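Local coordinates for putative Nitroreductase (Anabaena variabilis ATCC 29413, PDB 3EO7), which probably acts as an FMN-dependent oxidoreductase of the nitroreductase family, holding flavin mononucleotide between residues from both of its nitroreductase-like regions, at residues I318-L324 with Y363-L368; S122-Y126 with H137-V143; Y13-Y19 with D179-R184; R206-G212 with I247-A253. All coordinates share one frame; numbering follows the deposited sequence. Where two conformers were deposited one is given.

Contact 1 (I318-L324 with Y363-L368); sequences IYWGENL and YIDQSL
Tyr363 meets Ile318 in a loop-loop contact: 318-324 leads into helix 325-333, with Leu324 as its N-cap, and 363-368, part of a nitroreductase-family region, follows helix 347-358 and begins around a short 3-10 turn. The phenol hydroxyl of Tyr363 accepts the backbone N-H of Ile318, with OH to N at 3.0 Å, and has a weak second bond with Asp355. Its ring leans toward the indole; Tyr363 CE2 lies at the edge of the Trp320 ring, 3.7 Å from NE1. Their planes stand at 57°, an oblique meeting. Further on, Gln366 supplies most of the polar grip. With CG beside its own backbone N (chi1 -60°) and the chain extended beyond, its amide reaches two backbone groups that flank Tyr319. Gln366 NE2 donates to Ile318 O over 2.8 Å, almost straight at 175°, and the acceptor lies in the amide plane. Gln366 OE1 takes Trp320 N at 2.8 Å on a lone pair, and a water bridging to Gly321 O also donates to OE1, 2.7 Å away. Bonded at both ends, the amide has its flip state fixed. A leucine here would probably leave Ile318 O and Trp320 N without these mates and the loop freer to shift. The backbone of Gln366 contributes too: its O lies 3.2 Å from Leu324 CD2. Leu368 completes the apolar part, with its CD2 placed 3.6 Å from Leu324 CD1 and its other methyl, CD1, 4.2 Å from Trp320 CD1.

Contact 2 (S122-Y126 with H137-V143); sequences SPGLY and HYWESDV
Leu125 faces both Tyr138 and Trp139 in a classic beta bulge of the hairpin made by strands 124-129 and 134-139. The backbone bonds give the evidence: Leu125 N donates to Trp139 O at 2.9 Å, whereas Tyr138 N reaches Leu125 O only weakly, at 3.0 Å. One step on, Tyr126 and His137 form a non-hydrogen-bonded pair, so the register has slipped by one residue. Gly124 CA approaches Trp139 O to 3.2 Å as a CA-H...O contact, in a place where a beta carbon would collide with that oxygen.

Among aromatic contacts, the Tyr126 and His137 rings form an offset stack, centroids 4.0 Å apart and planes at 3°. His137 has CG opposite its backbone N (chi1 -170°), which lays the imidazole over the phenol and lets NE2 donate to Pro123 O, 2.8 Å away and close to the imidazole plane. The Tyr126 hydroxyl donates back to Ser122 O over 2.6 Å. A serine in place of Tyr126 would probably leave the His137 ring without its stacking partner and Ser122 O without this donor.

Apolar contacts gather round Leu125: its CB makes a CH-pi contact over the Tyr138 ring, 3.9 Å from the centroid, and its CD1 lies 3.7 Å from Trp139 CB.

In the sheet, strand 124-129 runs between 134-139 and 109-115, and Leu125 and Val143 both touch Val114 of the latter. Tyr138 stacks on Tyr43 and bonds through its hydroxyl to Leu222 O at the end of helix 215-222.

Contact 3 (Y13-Y19 with D179-R184); sequences YHERTKY and DRAYRR
Arg183, in the first turn of helix 181-202, and Arg180, in the 3-10 segment just ahead of it, reach backbone carbonyls at the end of helix 9-16 and in the loop that follows, within a flavoprotein of nitroreductase type. Arg183 is extended from CG to NE, which carries its guanidinium alongside Thr17 and flat against the face of the His14 ring. Imidazole and guanidinium are stacked, centres 3.9 Å apart and planes at 11°, while Thr17 O lies over the opposite face of the guanidinium. At its edge Arg183 NH2 donates to His14 O over 3.0 Å, and Arg183 NE to Thr17 OG1 over 2.9 Å. His14 O also accepts Thr17 N, which arrives from the other face of the carbonyl plane. A salt bridge from Arg183 NH1 to Asp486 and a bond from His14 ND1 to Tyr453 hold both members of the stack.

Arg180 repeats the scheme on Tyr19. Its likewise extended chain gives the reach, and a quarter turn at chi4 (90°) sets the guanidinium plane flat over the phenol face as a cation-pi stack, CZ 3.9 Å from the ring centroid. In the guanidinium plane, Arg180 NH2 donates to Lys18 O at 2.9 Å, and NE to Thr17 O from above that carbonyl's plane.

Tyr13, with CG trans to the backbone N (chi1 173°), sends its ring across to Asp179, and its hydroxyl donates to Asp179 O at 2.6 Å. The side chain of Arg184, about 5 Å from the FMN, bends at chi2 and shares a water with Tyr19: Arg184 NH2 donates to that water over 2.8 Å.

Contact 4 (R206-G212 with I247-A253); sequences RPHLIGG and ISPGCTA
The meeting of 206-212 with 247-253 is a loop laid along the end of an edge strand, where His208 and Ile247 touch at one end and Gly211 and Thr252 at the other. Both segments run roughly the same way, 34° apart from end to end, and one direct backbone bond joins them: Gly211 N donates to Thr252 O at 2.8 Å, from above the carbonyl plane. Just before it, Thr252 CA makes a CA-H...O contact of 3.2 Å with Leu209 O. A water closes this end by accepting from Gly212 N and donating to Cys251 O.

At the other end His208 is sandwiched. Ile247 CD1 sits over one face of the imidazole in a CH-pi contact, 4.0 Å from the ring centroid; its CG1 takes the hindered place between backbone N and carbonyl carbon (chi1 62°). Arg206 NH1 lies over the opposite face, near the ring centre. Waters meet both nitrogens: two stand 2.9 Å from His208 ND1, one of them accepting from Gly250 N and the other donating to Ser248 O, while a third lies 2.9 Å from His208 NE2. The Arg206 guanidinium also offers a face to Pro249, with Arg206 NH2 3.6 Å from Pro249 CG, while its charge is met by Asp369 and Asp373.

Strand 205-207 is one of the two edge strands of the antiparallel sheet and bonds to strand 229-239 through Arg206 and Ala238. Helix 155-159 touches His208 and Ile247 through Ala156, and helix 181-202 packs on Pro207 and Leu209.

In the fold
Along the chain, contact 3 opens first, and contact 2 falls between its two segments; contacts 4 and 1 then follow in series. Contacts 2 and 4 reach the same seven-stranded antiparallel sheet, through the hairpin 124-139 and the edge strand 205-207, with centres about 23 Å apart. Helix 181-202 connects contacts 3, 4 and 1: its start belongs to contact 3, strand 205-207 of contact 4 follows it, and its later residues touch Leu324 and Leu368 of contact 1. Contacts 1 and 3 lie on opposite sides of the chain's centre, about 38 Å apart between centres. Contact 3 lies close to the flavin, whereas contacts 2 and 4, away from the annotated sites, tie together parts of the sheet region.

Contact 1 (I318-L324 with Y363-L368)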
# COMPACT_ATOMS: atom_id res chain seq x y z
N ILE A 318 -12.64 -16.31 4.85
CA ILE A 318 -11.40 -17.06 4.93
C ILE A 318 -11.13 -17.29 6.41
O ILE A 318 -11.22 -16.36 7.21
CB ILE A 318 -10.22 -16.27 4.31
CG1 ILE A 318 -10.40 -16.13 2.80
CG2 ILE A 318 -8.89 -16.95 4.59
CD1 ILE A 318 -9.32 -15.30 2.10
N TYR A 319 -10.79 -18.53 6.77
CA TYR A 319 -10.46 -18.87 8.16
C TYR A 319 -8.96 -18.71 8.33
O TYR A 319 -8.19 -19.36 7.62
CB TYR A 319 -10.88 -20.29 8.50
CG TYR A 319 -10.48 -20.67 9.91
CD1 TYR A 319 -10.92 -19.93 11.01
CD2 TYR A 319 -9.68 -21.78 10.14
CE1 TYR A 319 -10.56 -20.29 12.31
CE2 TYR A 319 -9.33 -22.15 11.42
CZ TYR A 319 -9.76 -21.41 12.50
OH TYR A 319 -9.38 -21.83 13.76
N TRP A 320 -8.57 -17.82 9.24
CA TRP A 320 -7.15 -17.51 9.46
C TRP A 320 -6.47 -18.27 10.60
O TRP A 320 -5.36 -17.90 10.98
CB TRP A 320 -6.99 -16.01 9.67
CG TRP A 320 -7.31 -15.21 8.43
CD1 TRP A 320 -8.45 -14.49 8.18
CD2 TRP A 320 -6.48 -15.07 7.29
NE1 TRP A 320 -8.36 -13.88 6.94
CE2 TRP A 320 -7.16 -14.22 6.38
CE3 TRP A 320 -5.20 -15.54 6.96
CZ2 TRP A 320 -6.61 -13.88 5.15
CZ3 TRP A 320 -4.65 -15.17 5.73
CH2 TRP A 320 -5.35 -14.33 4.86
N GLY A 321 -7.10 -19.33 11.11
CA GLY A 321 -6.54 -20.14 12.18
C GLY A 321 -6.80 -19.57 13.56
O GLY A 321 -7.20 -18.41 13.72
N GLU A 322 -6.51 -20.38 14.57
CA GLU A 322 -6.69 -19.93 15.94
C GLU A 322 -5.73 -18.78 16.20
O GLU A 322 -4.55 -18.87 15.85
CB GLU A 322 -6.43 -21.08 16.93
CG GLU A 322 -6.56 -20.64 18.39
N ASN A 323 -6.26 -17.71 16.81
CA ASN A 323 -5.51 -16.50 17.12
C ASN A 323 -4.72 -15.96 15.93
O ASN A 323 -3.61 -15.47 16.09
CB ASN A 323 -4.58 -16.74 18.29
CG ASN A 323 -5.30 -17.27 19.50
OD1 ASN A 323 -4.94 -18.32 20.03
ND2 ASN A 323 -6.37 -16.57 19.90
N LEU A 324 -5.31 -16.05 14.75
CA LEU A 324 -4.69 -15.54 13.52
C LEU A 324 -3.35 -16.19 13.14
O LEU A 324 -2.58 -15.61 12.37
CB LEU A 324 -4.56 -14.01 13.58
CG LEU A 324 -5.85 -13.19 13.74
CD1 LEU A 324 -5.61 -11.65 13.89
CD2 LEU A 324 -6.78 -13.46 12.50
N TYR A 363 -14.80 -10.29 9.27
CA TYR A 363 -13.65 -10.85 9.99
C TYR A 363 -13.56 -10.38 11.45
O TYR A 363 -12.58 -10.69 12.13
CB TYR A 363 -12.35 -10.53 9.21
CG TYR A 363 -12.40 -11.24 7.90
CD1 TYR A 363 -13.08 -10.68 6.81
CD2 TYR A 363 -11.89 -12.52 7.77
CE1 TYR A 363 -13.21 -11.39 5.64
CE2 TYR A 363 -12.01 -13.22 6.59
CZ TYR A 363 -12.68 -12.64 5.53
OH TYR A 363 -12.82 -13.33 4.36
N ILE A 364 -14.60 -9.70 11.94
CA ILE A 364 -14.57 -9.21 13.32
C ILE A 364 -14.44 -10.36 14.32
O ILE A 364 -13.76 -10.21 15.32
CB ILE A 364 -15.78 -8.30 13.68
CG1 ILE A 364 -17.09 -9.03 13.62
CG2 ILE A 364 -15.84 -7.12 12.75
CD1 ILE A 364 -18.27 -8.14 14.10
N ASP A 365 -15.06 -11.50 14.05
CA ASP A 365 -14.99 -12.64 14.95
C ASP A 365 -13.63 -13.33 14.97
O ASP A 365 -13.41 -14.23 15.78
CB ASP A 365 -16.13 -13.64 14.68
CG ASP A 365 -16.02 -14.35 13.35
OD1 ASP A 365 -15.19 -13.94 12.50
OD2 ASP A 365 -16.82 -15.29 13.14
N GLN A 366 -12.73 -12.92 14.08
CA GLN A 366 -11.36 -13.43 14.06
C GLN A 366 -10.37 -12.37 14.57
O GLN A 366 -9.15 -12.49 14.37
CB GLN A 366 -10.97 -13.92 12.67
CG GLN A 366 -11.85 -15.03 12.15
CD GLN A 366 -11.30 -15.59 10.86
OE1 GLN A 366 -10.23 -16.21 10.87
NE2 GLN A 366 -12.01 -15.38 9.73
N SER A 367 -10.90 -11.33 15.20
CA SER A 367 -10.09 -10.25 15.81
C SER A 367 -9.43 -9.31 14.80
O SER A 367 -8.40 -8.69 15.10
CB SER A 367 -9.05 -10.83 16.77
OG SER A 367 -9.70 -11.58 17.78
N LEU A 368 -10.01 -9.21 13.61
CA LEU A 368 -9.54 -8.24 12.61
C LEU A 368 -10.48 -7.04 12.68
O LEU A 368 -11.63 -7.13 13.14
CB LEU A 368 -9.49 -8.84 11.21
CG LEU A 368 -8.46 -9.97 11.09
CD1 LEU A 368 -8.56 -10.63 9.71
CD2 LEU A 368 -7.03 -9.49 11.40
O HOH W 1 -9.18 -16.97 13.26

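Contact 2 (S122-Y126 with H137-V143)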
# COMPACT_ATOMS: atom_id res chain seq x y z
N SER A 122 11.80 5.07 25.68
CA SER A 122 12.28 6.45 25.83
C SER A 122 11.70 7.31 24.74
O SER A 122 11.42 6.82 23.65
CB SER A 122 13.80 6.52 25.71
OG SER A 122 14.41 5.77 26.71
N PRO A 123 11.52 8.61 25.02
CA PRO A 123 10.96 9.46 23.99
C PRO A 123 11.89 9.69 22.83
O PRO A 123 13.12 9.52 22.95
CB PRO A 123 10.79 10.81 24.71
CG PRO A 123 11.75 10.79 25.80
CD PRO A 123 11.79 9.37 26.26
N GLY A 124 11.32 10.09 21.70
CA GLY A 124 12.11 10.47 20.56
C GLY A 124 11.89 9.66 19.31
O GLY A 124 10.80 9.12 19.09
N LEU A 125 12.95 9.59 18.52
CA LEU A 125 12.93 9.01 17.19
C LEU A 125 13.71 7.73 17.06
O LEU A 125 14.85 7.61 17.50
CB LEU A 125 13.49 10.03 16.18
CG LEU A 125 12.91 11.44 16.30
CD1 LEU A 125 13.73 12.40 15.37
CD2 LEU A 125 11.39 11.45 16.03
N TYR A 126 13.07 6.75 16.43
CA TYR A 126 13.66 5.44 16.18
C TYR A 126 13.49 5.05 14.70
O TYR A 126 12.42 5.22 14.12
CB TYR A 126 12.96 4.36 17.01
CG TYR A 126 12.98 4.57 18.52
CD1 TYR A 126 12.14 5.49 19.13
CD2 TYR A 126 13.81 3.80 19.32
CE1 TYR A 126 12.14 5.66 20.50
CE2 TYR A 126 13.81 3.95 20.68
CZ TYR A 126 12.99 4.89 21.27
OH TYR A 126 13.05 5.02 22.63
N HIS A 137 17.68 4.23 18.13
CA HIS A 137 17.15 5.40 18.80
C HIS A 137 18.12 6.52 18.49
O HIS A 137 19.11 6.71 19.17
CB HIS A 137 17.04 5.11 20.28
CG HIS A 137 16.30 6.13 21.07
ND1 HIS A 137 16.45 6.26 22.44
CD2 HIS A 137 15.41 7.07 20.71
CE1 HIS A 137 15.65 7.22 22.88
NE2 HIS A 137 15.02 7.74 21.84
N TYR A 138 17.83 7.26 17.43
CA TYR A 138 18.77 8.26 16.99
C TYR A 138 18.54 9.64 17.52
O TYR A 138 19.36 10.52 17.27
CB TYR A 138 18.88 8.28 15.47
CG TYR A 138 17.68 8.77 14.71
CD1 TYR A 138 16.69 7.89 14.31
CD2 TYR A 138 17.60 10.09 14.27
CE1 TYR A 138 15.59 8.34 13.55
CE2 TYR A 138 16.51 10.55 13.53
CZ TYR A 138 15.50 9.66 13.16
OH TYR A 138 14.42 10.07 12.39
N TRP A 139 17.45 9.86 18.23
CA TRP A 139 17.18 11.19 18.80
C TRP A 139 16.35 11.01 20.04
O TRP A 139 15.31 10.38 20.00
CB TRP A 139 16.46 12.08 17.80
CG TRP A 139 16.27 13.46 18.30
CD1 TRP A 139 15.12 14.03 18.73
CD2 TRP A 139 17.29 14.44 18.49
NE1 TRP A 139 15.35 15.31 19.14
CE2 TRP A 139 16.68 15.59 19.00
CE3 TRP A 139 18.67 14.45 18.24
CZ2 TRP A 139 17.40 16.75 19.28
CZ3 TRP A 139 19.38 15.61 18.51
CH2 TRP A 139 18.74 16.74 19.03
N GLU A 140 16.89 11.44 21.18
CA GLU A 140 16.13 11.37 22.41
C GLU A 140 15.78 12.78 22.89
O GLU A 140 16.65 13.53 23.36
CB GLU A 140 16.86 10.62 23.52
CG GLU A 140 15.93 10.52 24.76
CD GLU A 140 16.44 9.60 25.85
OE1 GLU A 140 17.43 8.84 25.63
OE2 GLU A 140 15.83 9.65 26.95
N SER A 141 14.52 13.14 22.72
CA SER A 141 13.97 14.39 23.20
C SER A 141 12.45 14.23 23.10
O SER A 141 11.96 13.30 22.46
CB SER A 141 14.42 15.61 22.38
OG SER A 141 13.68 15.72 21.18
N ASP A 142 11.68 15.11 23.73
CA ASP A 142 10.23 14.96 23.63
C ASP A 142 9.75 15.70 22.40
O ASP A 142 9.66 16.93 22.39
CB ASP A 142 9.46 15.42 24.86
CG ASP A 142 8.05 14.85 24.88
OD1 ASP A 142 7.93 13.60 24.79
OD2 ASP A 142 7.07 15.61 24.98
N VAL A 143 9.36 14.91 21.40
CA VAL A 143 8.97 15.38 20.08
C VAL A 143 7.46 15.27 19.84
O VAL A 143 6.97 15.68 18.79
CB VAL A 143 9.67 14.55 18.98
CG1 VAL A 143 11.22 14.66 19.06
CG2 VAL A 143 9.23 13.09 19.04
O HOH W 2 14.86 7.93 28.80

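Contact 3 (Y13-Y19 with D179-R184)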
# COMPACT_ATOMS: atom_id res chain seq x y z
N TYR A 13 1.32 14.89 -14.14
CA TYR A 13 2.20 13.84 -13.63
C TYR A 13 1.72 12.47 -14.17
O TYR A 13 2.48 11.67 -14.72
CB TYR A 13 2.28 13.83 -12.07
CG TYR A 13 3.06 12.62 -11.64
CD1 TYR A 13 4.44 12.64 -11.58
CD2 TYR A 13 2.42 11.42 -11.43
CE1 TYR A 13 5.17 11.50 -11.32
CE2 TYR A 13 3.14 10.25 -11.17
CZ TYR A 13 4.52 10.29 -11.12
OH TYR A 13 5.22 9.10 -10.90
N HIS A 14 0.43 12.20 -14.01
CA HIS A 14 -0.12 10.92 -14.45
C HIS A 14 0.09 10.71 -15.95
O HIS A 14 0.60 9.69 -16.38
CB HIS A 14 -1.59 10.81 -14.12
CG HIS A 14 -2.09 9.41 -14.20
ND1 HIS A 14 -1.70 8.45 -13.29
CD2 HIS A 14 -2.89 8.79 -15.10
CE1 HIS A 14 -2.27 7.30 -13.62
NE2 HIS A 14 -3.01 7.48 -14.70
N GLU A 15 -0.25 11.72 -16.74
CA GLU A 15 -0.10 11.65 -18.17
C GLU A 15 1.35 11.38 -18.57
O GLU A 15 1.65 10.52 -19.41
CB GLU A 15 -0.60 12.95 -18.80
CG GLU A 15 -0.61 12.92 -20.33
CD GLU A 15 -1.56 11.84 -20.92
OE1 GLU A 15 -2.54 11.47 -20.25
OE2 GLU A 15 -1.32 11.38 -22.07
N ARG A 16 2.27 12.11 -17.95
CA ARG A 16 3.70 11.96 -18.23
C ARG A 16 4.34 10.64 -17.84
O ARG A 16 5.45 10.31 -18.32
CB ARG A 16 4.48 13.14 -17.63
CG ARG A 16 4.18 14.35 -18.52
CD ARG A 16 5.02 15.45 -18.39
NE ARG A 16 6.46 15.19 -18.39
CZ ARG A 16 7.29 16.09 -17.88
NH1 ARG A 16 6.78 17.22 -17.42
NH2 ARG A 16 8.58 15.88 -17.81
N THR A 17 3.66 9.86 -17.03
CA THR A 17 4.21 8.62 -16.51
C THR A 17 3.52 7.35 -17.02
O THR A 17 3.83 6.24 -16.59
CB THR A 17 4.24 8.65 -14.97
OG1 THR A 17 2.95 8.97 -14.44
CG2 THR A 17 5.27 9.69 -14.49
N LYS A 18 2.59 7.54 -17.95
CA LYS A 18 1.91 6.41 -18.59
C LYS A 18 2.94 5.71 -19.47
O LYS A 18 3.96 6.30 -19.83
CB LYS A 18 0.81 6.94 -19.51
CG LYS A 18 -0.33 7.66 -18.80
CD LYS A 18 -1.46 8.05 -19.71
CE LYS A 18 -2.66 8.56 -18.91
NZ LYS A 18 -3.77 9.12 -19.79
N TYR A 19 2.64 4.47 -19.87
CA TYR A 19 3.39 3.81 -20.93
C TYR A 19 2.48 3.84 -22.14
O TYR A 19 1.26 3.65 -22.00
CB TYR A 19 3.73 2.37 -20.61
CG TYR A 19 4.78 2.22 -19.55
CD1 TYR A 19 6.14 2.28 -19.87
CD2 TYR A 19 4.41 1.99 -18.24
CE1 TYR A 19 7.10 2.11 -18.86
CE2 TYR A 19 5.36 1.83 -17.25
CZ TYR A 19 6.69 1.88 -17.57
OH TYR A 19 7.57 1.73 -16.51
N ASP A 179 10.87 9.22 -13.28
CA ASP A 179 9.71 9.96 -12.76
C ASP A 179 8.51 9.06 -12.45
O ASP A 179 7.69 9.40 -11.59
CB ASP A 179 9.29 11.07 -13.70
CG ASP A 179 10.29 12.21 -13.76
OD1 ASP A 179 10.96 12.51 -12.73
OD2 ASP A 179 10.39 12.78 -14.86
N ARG A 180 8.41 7.90 -13.12
CA ARG A 180 7.30 6.96 -12.86
C ARG A 180 7.38 6.37 -11.46
O ARG A 180 6.44 5.75 -10.99
CB ARG A 180 7.32 5.81 -13.87
CG ARG A 180 7.19 6.23 -15.32
CD ARG A 180 6.85 5.05 -16.20
NE ARG A 180 6.49 5.45 -17.56
CZ ARG A 180 7.32 5.59 -18.58
NH1 ARG A 180 8.62 5.37 -18.44
NH2 ARG A 180 6.85 5.94 -19.77
N ALA A 181 8.54 6.50 -10.82
CA ALA A 181 8.74 5.98 -9.48
C ALA A 181 7.70 6.47 -8.47
O ALA A 181 7.45 5.75 -7.52
CB ALA A 181 10.16 6.27 -8.93
N TYR A 182 7.16 7.68 -8.62
CA TYR A 182 6.20 8.16 -7.62
C TYR A 182 4.97 7.25 -7.50
O TYR A 182 4.53 6.99 -6.38
CB TYR A 182 5.80 9.61 -7.84
CG TYR A 182 5.39 10.31 -6.58
CD1 TYR A 182 6.33 10.62 -5.59
CD2 TYR A 182 4.06 10.71 -6.35
CE1 TYR A 182 5.96 11.29 -4.43
CE2 TYR A 182 3.71 11.41 -5.19
CZ TYR A 182 4.65 11.69 -4.25
OH TYR A 182 4.27 12.38 -3.12
N ARG A 183 4.46 6.73 -8.63
CA ARG A 183 3.36 5.77 -8.58
C ARG A 183 3.78 4.54 -7.78
O ARG A 183 3.09 4.12 -6.85
CB ARG A 183 2.97 5.30 -9.99
CG ARG A 183 2.46 6.38 -10.90
CD ARG A 183 2.30 5.74 -12.25
NE ARG A 183 1.78 6.55 -13.34
CZ ARG A 183 0.88 6.11 -14.23
NH1 ARG A 183 0.30 4.92 -14.07
NH2 ARG A 183 0.52 6.87 -15.24
N ARG A 184 4.93 3.98 -8.14
CA ARG A 184 5.42 2.75 -7.52
C ARG A 184 5.70 2.93 -6.02
O ARG A 184 5.37 2.06 -5.20
CB ARG A 184 6.68 2.19 -8.22
CG ARG A 184 6.58 2.08 -9.73
CD ARG A 184 5.48 1.16 -10.22
NE ARG A 184 5.71 0.91 -11.64
CZ ARG A 184 5.38 1.74 -12.63
NH1 ARG A 184 4.64 2.81 -12.44
NH2 ARG A 184 5.75 1.43 -13.87
O HOH W 3 3.63 3.89 -14.96
O HOH W 4 7.29 -0.71 -14.88

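Contact 4 (R206-G212 with I247-A253)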
# COMPACT_ATOMS: atom_id res chain seq x y z
N ARG A 206 -4.19 -0.96 17.01
CA ARG A 206 -4.93 -0.42 15.86
C ARG A 206 -4.19 0.84 15.40
O ARG A 206 -4.01 1.79 16.18
CB ARG A 206 -6.37 -0.07 16.15
CG ARG A 206 -7.08 0.41 14.86
CD ARG A 206 -8.43 0.99 15.13
NE ARG A 206 -9.18 1.09 13.88
CZ ARG A 206 -9.12 2.10 13.02
NH1 ARG A 206 -8.33 3.15 13.21
NH2 ARG A 206 -9.88 2.04 11.94
N PRO A 207 -3.77 0.87 14.14
CA PRO A 207 -3.14 2.09 13.64
C PRO A 207 -4.25 3.06 13.22
O PRO A 207 -5.32 2.61 12.79
CB PRO A 207 -2.37 1.61 12.39
CG PRO A 207 -3.07 0.36 11.95
CD PRO A 207 -3.83 -0.20 13.12
N HIS A 208 -4.00 4.34 13.40
CA HIS A 208 -4.87 5.41 12.96
C HIS A 208 -4.12 6.14 11.87
O HIS A 208 -3.06 6.73 12.11
CB HIS A 208 -5.21 6.31 14.12
CG HIS A 208 -6.16 5.67 15.07
ND1 HIS A 208 -7.50 5.99 15.11
CD2 HIS A 208 -5.97 4.69 15.99
CE1 HIS A 208 -8.10 5.24 16.02
NE2 HIS A 208 -7.19 4.44 16.58
N LEU A 209 -4.65 6.03 10.66
CA LEU A 209 -3.99 6.56 9.50
C LEU A 209 -4.16 8.07 9.40
O LEU A 209 -5.30 8.57 9.48
CB LEU A 209 -4.58 5.91 8.26
CG LEU A 209 -3.94 6.24 6.93
CD1 LEU A 209 -2.44 5.81 6.92
CD2 LEU A 209 -4.77 5.49 5.78
N ILE A 210 -3.03 8.76 9.26
CA ILE A 210 -3.00 10.21 9.11
C ILE A 210 -2.23 10.57 7.83
O ILE A 210 -1.00 10.56 7.78
CB ILE A 210 -2.37 10.96 10.34
CG1 ILE A 210 -3.06 10.57 11.65
CG2 ILE A 210 -2.38 12.49 10.13
CD1 ILE A 210 -2.47 11.24 12.91
N GLY A 211 -2.98 10.89 6.78
CA GLY A 211 -2.40 11.34 5.54
C GLY A 211 -2.29 12.85 5.42
O GLY A 211 -1.56 13.33 4.55
N GLY A 212 -3.08 13.55 6.22
CA GLY A 212 -3.14 15.00 6.30
C GLY A 212 -2.23 15.57 7.37
O GLY A 212 -2.53 15.54 8.56
N ILE A 247 -10.31 4.16 20.60
CA ILE A 247 -10.91 5.41 20.14
C ILE A 247 -11.49 5.29 18.77
O ILE A 247 -11.15 4.40 17.98
CB ILE A 247 -9.88 6.57 20.14
CG1 ILE A 247 -8.72 6.30 19.19
CG2 ILE A 247 -9.37 6.83 21.58
CD1 ILE A 247 -7.76 7.45 19.03
N SER A 248 -12.38 6.22 18.45
CA SER A 248 -13.02 6.25 17.16
C SER A 248 -12.03 6.51 16.03
O SER A 248 -11.15 7.33 16.18
CB SER A 248 -14.05 7.38 17.16
OG SER A 248 -14.48 7.68 15.86
N PRO A 249 -12.21 5.83 14.89
CA PRO A 249 -11.41 6.23 13.73
C PRO A 249 -11.66 7.70 13.41
O PRO A 249 -12.74 8.23 13.69
CB PRO A 249 -11.91 5.35 12.60
CG PRO A 249 -12.49 4.12 13.32
CD PRO A 249 -13.09 4.68 14.59
N GLY A 250 -10.67 8.36 12.83
CA GLY A 250 -10.73 9.80 12.61
C GLY A 250 -10.52 10.24 11.19
O GLY A 250 -10.78 9.50 10.27
N CYS A 251 -10.08 11.48 11.02
CA CYS A 251 -9.89 12.03 9.68
C CYS A 251 -8.59 11.50 9.13
O CYS A 251 -7.53 11.91 9.56
CB CYS A 251 -9.81 13.54 9.80
SG CYS A 251 -9.55 14.41 8.24
N THR A 252 -8.68 10.60 8.16
CA THR A 252 -7.47 9.98 7.63
C THR A 252 -6.79 10.76 6.53
O THR A 252 -5.68 10.42 6.13
CB THR A 252 -7.83 8.60 7.05
OG1 THR A 252 -8.81 8.78 6.03
CG2 THR A 252 -8.42 7.67 8.14
N ALA A 253 -7.47 11.76 5.97
CA ALA A 253 -6.93 12.46 4.83
C ALA A 253 -7.39 13.91 4.81
O ALA A 253 -8.52 14.21 5.17
CB ALA A 253 -7.40 11.75 3.53
O HOH W 5 -8.04 2.51 18.51
O HOH W 6 -8.34 6.85 12.45
O HOH W 7 -8.63 8.70 15.23
O HOH W 8 -5.29 13.36 8.19